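PDB 4XKY: dihydrodipicolinate synthase from Bacteroides thetaiotaomicron, which probably acts as a Schiff-base-forming lyase or aldolase of the DapA family, with pyruvate as a likely substrate or product. Local coordinates for residues G7-V13 with G207-N213; M214-Y219 with I244-Y249. Residues are numbered along the deposited sequence.

Contact 1: residues G7-V13 with G207-N213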
loop_
_atom_site.group_PDB
_atom_site.type_symbol
_atom_site.label_atom_id
_atom_site.label_comp_id
_atom_site.label_asym_id
_atom_site.label_seq_id
_atom_site.Cartn_x
_atom_site.Cartn_y
_atom_site.Cartn_z
ATOM N N GLY A 7 20.592 -12.245 23.748
ATOM C CA GLY A 7 20.530 -11.085 24.621
ATOM C C GLY A 7 20.107 -9.776 23.982
ATOM O O GLY A 7 19.261 -9.728 23.089
ATOM N N ILE A 8 20.660 -8.698 24.508
ATOM C CA ILE A 8 20.317 -7.370 24.093
ATOM C C ILE A 8 21.445 -6.890 23.188
ATOM O O ILE A 8 22.599 -6.885 23.586
ATOM C CB ILE A 8 20.146 -6.424 25.297
ATOM C CG1 ILE A 8 18.996 -6.870 26.204
ATOM C CG2 ILE A 8 19.887 -5.007 24.800
ATOM C CD1 ILE A 8 17.650 -6.973 25.508
ATOM N N ILE A 9 21.090 -6.528 21.960
ATOM C CA ILE A 9 22.035 -6.050 20.967
ATOM C C ILE A 9 21.533 -4.701 20.464
ATOM O O ILE A 9 20.817 -4.645 19.495
ATOM C CB ILE A 9 22.133 -7.031 19.782
ATOM C CG1 ILE A 9 22.645 -8.391 20.258
ATOM C CG2 ILE A 9 23.026 -6.497 18.662
ATOM C CD1 ILE A 9 21.578 -9.445 20.205
ATOM N N PRO A 10 21.915 -3.609 21.137
ATOM C CA PRO A 10 21.425 -2.295 20.768
ATOM C C PRO A 10 21.862 -1.888 19.387
ATOM O O PRO A 10 23.043 -2.048 19.045
ATOM C CB PRO A 10 22.056 -1.355 21.794
ATOM C CG PRO A 10 23.142 -2.131 22.438
ATOM C CD PRO A 10 22.810 -3.570 22.304
ATOM N N PRO A 11 20.910 -1.384 18.592
ATOM C CA PRO A 11 21.201 -0.674 17.371
ATOM C C PRO A 11 21.653 0.730 17.758
ATOM O O PRO A 11 20.831 1.597 18.105
ATOM C CB PRO A 11 19.851 -0.660 16.640
ATOM C CG PRO A 11 18.837 -0.636 17.743
ATOM C CD PRO A 11 19.494 -1.266 18.966
ATOM N N LEU A 12 22.964 0.938 17.742
ATOM C CA LEU A 12 23.513 2.222 18.137
ATOM C C LEU A 12 22.997 3.365 17.269
ATOM O O LEU A 12 22.866 3.229 16.066
ATOM C CB LEU A 12 25.038 2.218 18.081
ATOM C CG LEU A 12 25.795 1.666 19.288
ATOM C CD1 LEU A 12 25.447 0.208 19.458
ATOM C CD2 LEU A 12 27.284 1.777 19.063
ATOM N N VAL A 13 22.730 4.509 17.900
ATOM C CA VAL A 13 22.609 5.752 17.169
ATOM C C VAL A 13 23.996 6.078 16.617
ATOM O O VAL A 13 25.015 5.578 17.131
ATOM C CB VAL A 13 22.061 6.918 18.039
ATOM C CG1 VAL A 13 20.671 6.600 18.567
ATOM C CG2 VAL A 13 22.956 7.222 19.211
ATOM N N GLY A 207 17.004 -9.250 21.343
ATOM C CA GLY A 207 16.258 -8.034 21.018
ATOM C C GLY A 207 17.261 -7.009 20.532
ATOM O O GLY A 207 18.222 -6.726 21.220
ATOM N N VAL A 208 17.046 -6.467 19.347
ATOM C CA VAL A 208 17.902 -5.421 18.827
ATOM C C VAL A 208 17.147 -4.137 19.158
ATOM O O VAL A 208 16.486 -3.551 18.307
ATOM C CB VAL A 208 18.161 -5.589 17.322
ATOM C CG1 VAL A 208 19.068 -4.479 16.788
ATOM C CG2 VAL A 208 18.782 -6.948 17.034
ATOM N N ASN A 209 17.227 -3.732 20.427
ATOM C CA ASN A 209 16.340 -2.713 20.963
ATOM C C ASN A 209 16.975 -1.330 21.151
ATOM O O ASN A 209 17.877 -1.147 21.969
ATOM C CB ASN A 209 15.786 -3.146 22.306
ATOM C CG ASN A 209 15.166 -4.532 22.298
ATOM O OD1 ASN A 209 15.245 -5.228 23.310
ATOM N ND2 ASN A 209 14.496 -4.911 21.228
ATOM N N GLY A 210 16.443 -0.354 20.430
ATOM C CA GLY A 210 16.974 0.994 20.436
ATOM C C GLY A 210 16.974 1.699 21.772
ATOM O O GLY A 210 17.857 2.530 22.038
ATOM N N GLY A 211 15.972 1.404 22.596
ATOM C CA GLY A 211 15.869 1.990 23.920
ATOM C C GLY A 211 17.056 1.605 24.790
ATOM O O GLY A 211 17.341 2.264 25.799
ATOM N N ALA A 212 17.759 0.544 24.404
ATOM C CA ALA A 212 18.922 0.114 25.188
ATOM C C ALA A 212 20.077 1.116 25.053
ATOM O O ALA A 212 20.995 1.106 25.872
ATOM C CB ALA A 212 19.361 -1.297 24.816
ATOM N N ASN A 213 20.051 1.970 24.029
ATOM C CA ASN A 213 20.990 3.097 23.985
ATOM C C ASN A 213 20.903 3.924 25.297
ATOM O O ASN A 213 21.910 4.384 25.805
ATOM C CB ASN A 213 20.731 4.012 22.779
ATOM C CG ASN A 213 21.258 3.438 21.436
ATOM O OD1 ASN A 213 22.406 3.635 21.079
ATOM N ND2 ASN A 213 20.393 2.803 20.673
#
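Gly207 closes a short parallel strand pairing with Ile8. Its N donates to Gly7 O (2.9 Å), and its O accepts from Ile9 N (3.0 Å, nearly linear). A side chain on Gly207 would collide with Asn209 OD1. Val208, predicted to bind pyruvate, comes next. Its CA lies 3.1 Å from Ile9 O in a CA-H...O contact, which carries the pairing one residue past the regular bonds. Its CG1 packs 3.9 Å from Pro11 CB. The backbone of Asn209 meets the ring of Pro11, with Asn209 C 3.3 Å from Pro11 CD. Asn209 ND2 bonds to Gly191 O. From Gly210 the chain turns into a helix-like bend, and Gly210 sits beside the Pro11 ring. Ala212 faces the 7-13 segment. Its CB touches Ile8 CG2 at 3.7 Å and Pro10 CB at 4.0 Å. The Asn213 side chain then bridges the two segments. Its ND2 donates to Pro11 O across the contact and to Gly210 O in its own turn, both at 2.9 Å. Its OD1 accepts a weak bond from Val13 N (3.3 Å). The amide thus takes over where the strand bonds stop, since Pro11, next in line to donate to the 207-213 side, has no backbone N-H. Strand 42-44 flanks residues 7-13 as well, through backbone bonds of Pro10 and Leu12 with Phe43. This is the closure of a (beta/alpha)8 TIM barrel, where the first strand meets the eighth and the loop after the eighth carries Val208 beside Lys164, the predicted Schiff-base lysine.

Contact 2: residues M214-Y219 with I244-Y249. With ACT (acetate ion), chain E.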
loop_
_atom_site.group_PDB
_atom_site.type_symbol
_atom_site.label_atom_id
_atom_site.label_comp_id
_atom_site.label_asym_id
_atom_site.label_seq_id
_atom_site.Cartn_x
_atom_site.Cartn_y
_atom_site.Cartn_z
ATOM N N MET A 214 19.694 4.126 25.821
ATOM C CA MET A 214 19.479 5.003 26.980
ATOM C C MET A 214 19.650 4.224 28.284
ATOM O O MET A 214 20.338 4.693 29.185
ATOM C CB MET A 214 18.065 5.612 27.004
ATOM C CG MET A 214 17.664 6.498 25.822
ATOM S SD MET A 214 15.952 7.076 25.962
ATOM C CE MET A 214 14.994 5.628 25.535
ATOM N N PHE A 215 19.017 3.045 28.360
ATOM C CA PHE A 215 18.869 2.274 29.611
ATOM C C PHE A 215 19.198 0.813 29.362
ATOM O O PHE A 215 18.310 -0.023 29.359
ATOM C CB PHE A 215 17.423 2.375 30.153
ATOM C CG PHE A 215 16.932 3.792 30.296
ATOM C CD1 PHE A 215 17.575 4.670 31.154
ATOM C CD2 PHE A 215 15.835 4.239 29.573
ATOM C CE1 PHE A 215 17.145 5.975 31.279
ATOM C CE2 PHE A 215 15.410 5.537 29.675
ATOM C CZ PHE A 215 16.061 6.407 30.537
ATOM N N PRO A 216 20.480 0.497 29.127
ATOM C CA PRO A 216 20.834 -0.889 28.785
ATOM C C PRO A 216 20.432 -1.875 29.880
ATOM O O PRO A 216 19.960 -2.971 29.585
ATOM C CB PRO A 216 22.359 -0.849 28.639
ATOM C CG PRO A 216 22.785 0.484 29.171
ATOM C CD PRO A 216 21.627 1.404 29.003
ATOM N N GLU A 217 20.585 -1.481 31.136
ATOM C CA GLU A 217 20.282 -2.400 32.238
ATOM C C GLU A 217 18.833 -2.812 32.301
ATOM O O GLU A 217 18.536 -3.953 32.625
ATOM C CB GLU A 217 20.691 -1.803 33.585
ATOM C CG GLU A 217 22.198 -1.690 33.670
ATOM C CD GLU A 217 22.712 -1.108 34.968
ATOM O OE1 GLU A 217 21.894 -0.741 35.848
ATOM O OE2 GLU A 217 23.953 -1.029 35.101
ATOM N N LEU A 218 17.932 -1.866 32.053
ATOM C CA LEU A 218 16.520 -2.178 32.029
ATOM C C LEU A 218 16.243 -3.254 30.974
ATOM O O LEU A 218 15.514 -4.196 31.244
ATOM C CB LEU A 218 15.681 -0.931 31.737
ATOM C CG LEU A 218 14.253 -1.193 31.238
ATOM C CD1 LEU A 218 13.397 -1.826 32.320
ATOM C CD2 LEU A 218 13.607 0.104 30.784
ATOM N N TYR A 219 16.810 -3.124 29.775
ATOM C CA TYR A 219 16.453 -4.069 28.725
ATOM C C TYR A 219 17.109 -5.426 28.953
ATOM O O TYR A 219 16.522 -6.461 28.643
ATOM C CB TYR A 219 16.791 -3.511 27.349
ATOM C CG TYR A 219 15.909 -2.353 27.017
ATOM C CD1 TYR A 219 14.732 -2.528 26.310
ATOM C CD2 TYR A 219 16.211 -1.098 27.473
ATOM C CE1 TYR A 219 13.903 -1.464 26.034
ATOM C CE2 TYR A 219 15.381 -0.026 27.206
ATOM C CZ TYR A 219 14.229 -0.221 26.488
ATOM O OH TYR A 219 13.408 0.844 26.207
ATOM N N ILE A 244 8.294 4.167 28.279
ATOM C CA ILE A 244 9.332 4.791 27.450
ATOM C C ILE A 244 8.777 4.950 26.048
ATOM O O ILE A 244 8.823 6.032 25.459
ATOM C CB ILE A 244 10.602 3.924 27.421
ATOM C CG1 ILE A 244 11.329 4.017 28.752
ATOM C CG2 ILE A 244 11.530 4.349 26.300
ATOM C CD1 ILE A 244 12.219 2.831 29.007
ATOM N N SER A 245 8.220 3.860 25.535
ATOM C CA SER A 245 7.636 3.850 24.190
ATOM C C SER A 245 6.507 4.874 23.985
ATOM O O SER A 245 6.396 5.516 22.909
ATOM C CB SER A 245 7.162 2.427 23.843
ATOM O OG SER A 245 6.429 2.414 22.631
ATOM N N ALA A 246 5.660 5.012 25.001
ATOM C CA ALA A 246 4.533 5.935 24.950
ATOM C C ALA A 246 4.934 7.385 25.094
ATOM O O ALA A 246 4.214 8.256 24.604
ATOM C CB ALA A 246 3.543 5.604 26.052
ATOM N N THR A 247 6.035 7.643 25.814
ATOM C CA THR A 247 6.386 9.006 26.255
ATOM C C THR A 247 7.692 9.561 25.697
ATOM O O THR A 247 7.829 10.772 25.615
ATOM C CB THR A 247 6.431 9.168 27.795
ATOM O OG1 THR A 247 7.460 8.334 28.379
ATOM C CG2 THR A 247 5.061 8.865 28.406
ATOM N N ILE A 248 8.656 8.718 25.332
ATOM C CA ILE A 248 9.891 9.236 24.730
ATOM C C ILE A 248 9.818 9.249 23.218
ATOM O O ILE A 248 10.492 10.054 22.580
ATOM C CB ILE A 248 11.156 8.440 25.153
ATOM C CG1 ILE A 248 11.303 8.355 26.662
ATOM C CG2 ILE A 248 12.442 9.055 24.574
ATOM C CD1 ILE A 248 11.511 9.687 27.352
ATOM N N TYR A 249 9.064 8.331 22.619
ATOM C CA TYR A 249 9.126 8.184 21.185
ATOM C C TYR A 249 7.974 8.892 20.484
ATOM O O TYR A 249 7.894 8.828 19.266
ATOM C CB TYR A 249 9.123 6.717 20.788
ATOM C CG TYR A 249 10.240 5.882 21.389
ATOM C CD1 TYR A 249 11.469 6.455 21.785
ATOM C CD2 TYR A 249 10.080 4.514 21.543
ATOM C CE1 TYR A 249 12.480 5.669 22.327
ATOM C CE2 TYR A 249 11.084 3.726 22.079
ATOM C CZ TYR A 249 12.276 4.301 22.473
ATOM O OH TYR A 249 13.261 3.504 22.992
HETATM C C ACT E . 20.020 1.779 32.888
HETATM O O ACT E . 21.001 1.510 32.150
HETATM O OXT ACT E . 18.958 1.128 32.823
HETATM C CH3 ACT E . 20.085 2.905 33.892
#
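Ile244 pushes its CD1 methyl among three side chains of residues 214-219. That atom lies 3.5 Å from Leu218 CD2, 3.6 Å from Tyr219 OH and 3.9 Å from Phe215 CD2. Its other branch meets Met214, with CG2 3.8 Å from Met214 CE. The Met214 side chain reaches far across the gap, so its end also touches the next turn of the opposing segment. Met214 SD is 4.3 Å from Ile248 CG2, and Met214 CE is 3.7 Å from Tyr249 OH. The backbones stay well apart: the nearest CA atoms, those of Phe215 and Ile244, are 10.1 Å from each other. Leu262, Ala265 and Leu266 of helix 257-268 also pack on Met214. Leu295 and Leu298 of helix 285-298 pack on Phe215.

Phe215 is the N-cap residue of helix 216-227. An acetate ion, probably from the crystallisation liquor, sits at this helix start. Its O accepts from Glu217 N (3.2 Å) and its OXT from Leu218 N (3.3 Å), so the anion meets amides that the first helical turn exposes. The hydroxyls of Tyr219 and Tyr249 find a polar partner in Glu193, outside the two segments, though the bond from Tyr219 is weak. The surface between the segments is apolar, and side-chain shape and burial join the start of helix 216-227 to the C-terminal part of helix 231-247 and the residues that follow.

The two contacts follow one another along the chain, because Met214 comes directly after Asn213. Their centres are about 10 Å apart and they touch. Gly211 CA lies 3.2 Å from Tyr249 OH, and Gly211 O is 3.3 Å from Tyr219 CE2. Ile8 CD1 reaches Tyr219 O at 3.4 Å. Glu193 is a shared polar partner, bonding to Gly211 N of residues 207-213 and to Tyr249 OH of contact 2. Contact 1 lies at the predicted pyruvate site, with the Val208 side chain about 4 Å from that of Lys164. Contact 2 lies farther out: the side chain of Tyr249 is about 8 Å from that of Thr48, another predicted pyruvate-binding residue.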